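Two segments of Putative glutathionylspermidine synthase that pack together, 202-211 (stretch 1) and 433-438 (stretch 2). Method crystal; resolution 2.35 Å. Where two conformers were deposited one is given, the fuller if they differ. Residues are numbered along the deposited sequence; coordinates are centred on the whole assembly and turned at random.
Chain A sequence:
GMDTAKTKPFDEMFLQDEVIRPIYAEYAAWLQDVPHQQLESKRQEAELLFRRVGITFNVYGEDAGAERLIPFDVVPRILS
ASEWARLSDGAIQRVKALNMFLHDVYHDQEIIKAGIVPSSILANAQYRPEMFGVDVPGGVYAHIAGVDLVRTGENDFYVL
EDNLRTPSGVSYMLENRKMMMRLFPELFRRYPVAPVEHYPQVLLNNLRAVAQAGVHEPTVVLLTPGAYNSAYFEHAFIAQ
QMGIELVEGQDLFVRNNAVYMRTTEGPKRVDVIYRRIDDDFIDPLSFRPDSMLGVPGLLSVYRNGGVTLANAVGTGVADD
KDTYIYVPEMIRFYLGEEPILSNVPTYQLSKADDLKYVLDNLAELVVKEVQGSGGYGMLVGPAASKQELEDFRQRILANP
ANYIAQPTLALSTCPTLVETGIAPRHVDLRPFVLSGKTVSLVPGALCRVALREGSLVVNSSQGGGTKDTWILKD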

# COMPACT_ATOMS: atom_id res chain seq x y z
N VAL A 202 13.27 11.56 -1.48
CA VAL A 202 12.03 12.27 -1.84
C VAL A 202 11.12 12.30 -0.58
O VAL A 202 10.60 13.35 -0.23
CB VAL A 202 11.29 11.60 -3.05
CG1 VAL A 202 9.90 12.23 -3.27
CG2 VAL A 202 12.14 11.69 -4.33
N LEU A 203 11.02 11.17 0.13
CA LEU A 203 10.22 11.11 1.36
C LEU A 203 10.79 12.04 2.46
O LEU A 203 10.03 12.79 3.07
CB LEU A 203 10.10 9.65 1.87
CG LEU A 203 9.46 9.47 3.27
CD1 LEU A 203 8.04 10.03 3.31
CD2 LEU A 203 9.48 8.00 3.70
N LEU A 204 12.11 12.02 2.69
CA LEU A 204 12.73 12.91 3.68
C LEU A 204 12.45 14.38 3.35
O LEU A 204 12.09 15.14 4.24
CB LEU A 204 14.25 12.65 3.78
CG LEU A 204 15.04 13.61 4.70
CD1 LEU A 204 14.49 13.59 6.14
CD2 LEU A 204 16.50 13.29 4.69
N ASN A 205 12.56 14.76 2.08
CA ASN A 205 12.29 16.13 1.65
C ASN A 205 10.83 16.54 1.91
O ASN A 205 10.57 17.65 2.37
CB ASN A 205 12.65 16.31 0.20
CG ASN A 205 12.64 17.74 -0.23
OD1 ASN A 205 13.41 18.56 0.28
ND2 ASN A 205 11.72 18.07 -1.13
N ASN A 206 9.88 15.61 1.66
CA ASN A 206 8.46 15.84 1.94
C ASN A 206 8.19 15.97 3.45
O ASN A 206 7.31 16.74 3.83
CB ASN A 206 7.61 14.71 1.35
CG ASN A 206 7.33 14.84 -0.14
OD1 ASN A 206 6.76 13.95 -0.76
ND2 ASN A 206 7.76 15.92 -0.75
N LEU A 207 8.91 15.19 4.30
CA LEU A 207 8.72 15.27 5.77
C LEU A 207 9.21 16.63 6.30
O LEU A 207 8.56 17.21 7.18
CB LEU A 207 9.41 14.10 6.51
CG LEU A 207 8.81 12.70 6.27
CD1 LEU A 207 9.67 11.63 6.89
CD2 LEU A 207 7.40 12.61 6.81
N ARG A 208 10.32 17.15 5.75
CA ARG A 208 10.86 18.46 6.12
C ARG A 208 9.87 19.57 5.76
O ARG A 208 9.75 20.55 6.48
CB ARG A 208 12.20 18.71 5.41
CG ARG A 208 13.33 17.79 5.86
CD ARG A 208 14.55 17.92 4.96
NE ARG A 208 15.34 19.10 5.29
CZ ARG A 208 15.37 20.22 4.57
NH1 ARG A 208 14.66 20.30 3.45
NH2 ARG A 208 16.09 21.25 4.97
N ALA A 209 9.17 19.40 4.63
CA ALA A 209 8.21 20.36 4.10
C ALA A 209 6.96 20.49 4.97
O ALA A 209 6.22 21.48 4.86
CB ALA A 209 7.82 19.97 2.67
N VAL A 210 6.69 19.48 5.83
CA VAL A 210 5.52 19.51 6.70
C VAL A 210 5.87 19.88 8.11
O VAL A 210 5.06 19.69 9.00
CB VAL A 210 4.61 18.24 6.62
CG1 VAL A 210 3.91 18.16 5.26
CG2 VAL A 210 5.40 16.96 6.92
N ALA A 211 7.06 20.47 8.32
CA ALA A 211 7.45 20.99 9.63
C ALA A 211 6.50 22.14 9.96
O ALA A 211 5.98 22.78 9.04
CB ALA A 211 8.88 21.50 9.59
N VAL A 433 1.95 6.91 -2.96
CA VAL A 433 1.75 8.32 -3.25
C VAL A 433 2.32 9.16 -2.12
O VAL A 433 1.97 8.94 -0.95
CB VAL A 433 0.26 8.67 -3.53
CG1 VAL A 433 0.09 10.15 -3.83
CG2 VAL A 433 -0.29 7.82 -4.67
N LEU A 434 3.18 10.13 -2.46
CA LEU A 434 3.83 11.00 -1.48
C LEU A 434 3.29 12.41 -1.54
O LEU A 434 3.32 13.02 -2.60
CB LEU A 434 5.36 10.99 -1.68
CG LEU A 434 6.04 9.60 -1.54
CD1 LEU A 434 7.52 9.68 -1.83
CD2 LEU A 434 5.83 9.01 -0.13
N SER A 435 2.79 12.92 -0.42
CA SER A 435 2.25 14.28 -0.34
C SER A 435 3.04 15.10 0.67
O SER A 435 3.08 14.76 1.85
CB SER A 435 0.77 14.28 0.05
OG SER A 435 -0.01 13.41 -0.75
N GLY A 436 3.65 16.16 0.19
CA GLY A 436 4.36 17.13 1.01
C GLY A 436 3.87 18.50 0.62
O GLY A 436 2.67 18.78 0.78
N LYS A 437 4.71 19.29 -0.04
CA LYS A 437 4.22 20.54 -0.62
C LYS A 437 3.61 20.23 -1.97
O LYS A 437 2.69 20.92 -2.40
CB LYS A 437 5.31 21.61 -0.68
CG LYS A 437 5.34 22.48 0.58
CD LYS A 437 6.56 23.40 0.65
CE LYS A 437 6.93 23.76 2.09
NZ LYS A 437 5.86 24.53 2.77
N THR A 438 4.03 19.10 -2.58
CA THR A 438 3.50 18.58 -3.84
C THR A 438 3.09 17.11 -3.67
O THR A 438 3.56 16.43 -2.76
CB THR A 438 4.53 18.71 -4.97
OG1 THR A 438 5.78 18.17 -4.52
CG2 THR A 438 4.70 20.15 -5.45
O HOH W 1 5.71 14.79 -3.34

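This is a small contact of a helix against a strand and the turn that follows it, held by van der Waals contact and a water placed to link the two rather than by any direct hydrogen bond between the stretches. The helix of stretch 1 and the strand of stretch 2 approach to 8.8 Å between axes, with 31° between their N-to-C directions, and the two stretches together bury 369 Å². Residues far apart in sequence are brought together here, the nearest touching pair being 226 positions apart.

The apolar part centres on Leu 434, whose CA-to-CB bond points toward the helix and which has the largest covered area, 74 Å². With chi1 in m and chi2 in t, its two methyls meet consecutive helix residues: CD1 of Leu 434 lies 3.8 Å from CG1 of Val 202, and CD2 of Leu 434 lies 4.2 Å from CD1 of Leu 203. A branched leucine suits this place because its forked end can touch both neighbours at once. Ser 435, next along the strand, points its CB away, as the alternation of a strand requires, and contributes little.

One turn along the helix from Val 202, Asn 206 points toward the strand and is buried, with 65 Å² covered. Its OD1 packs 3.4 Å from CB of Leu 434, and its CG lies 3.9 Å from CA of Gly 436. A buried amide oxygen needs a polar partner, and water 1 is placed to provide one: it can donate to OD1 of Asn 206 at 2.9 Å and to O of Thr 438 at 2.8 Å, although further acceptors compete for its protons.

The backbones come closest at Gly 436, judged by CA positions: its CA is 4.4 Å from CA of Asn 206. A CB at this glycine would point toward the helix and fall 2.7 Å from ND2 of Asn 206, a clash, so the absence of a side chain makes room for the amide. CG1 of Val 210 adds a looser contact, 4.4 Å from CA of Gly 436. Within stretch 2, the chain turns back on itself through a hydrogen bond from N of Gly 436 to O of Thr 438, 3.0 Å long.

Ala 209, pointing toward stretch 2, has CB 3.9 Å and O 3.7 Å from CE of Lys 437. The lysine is exposed and poorly ordered, so these two distances carry less weight than those in the buried part.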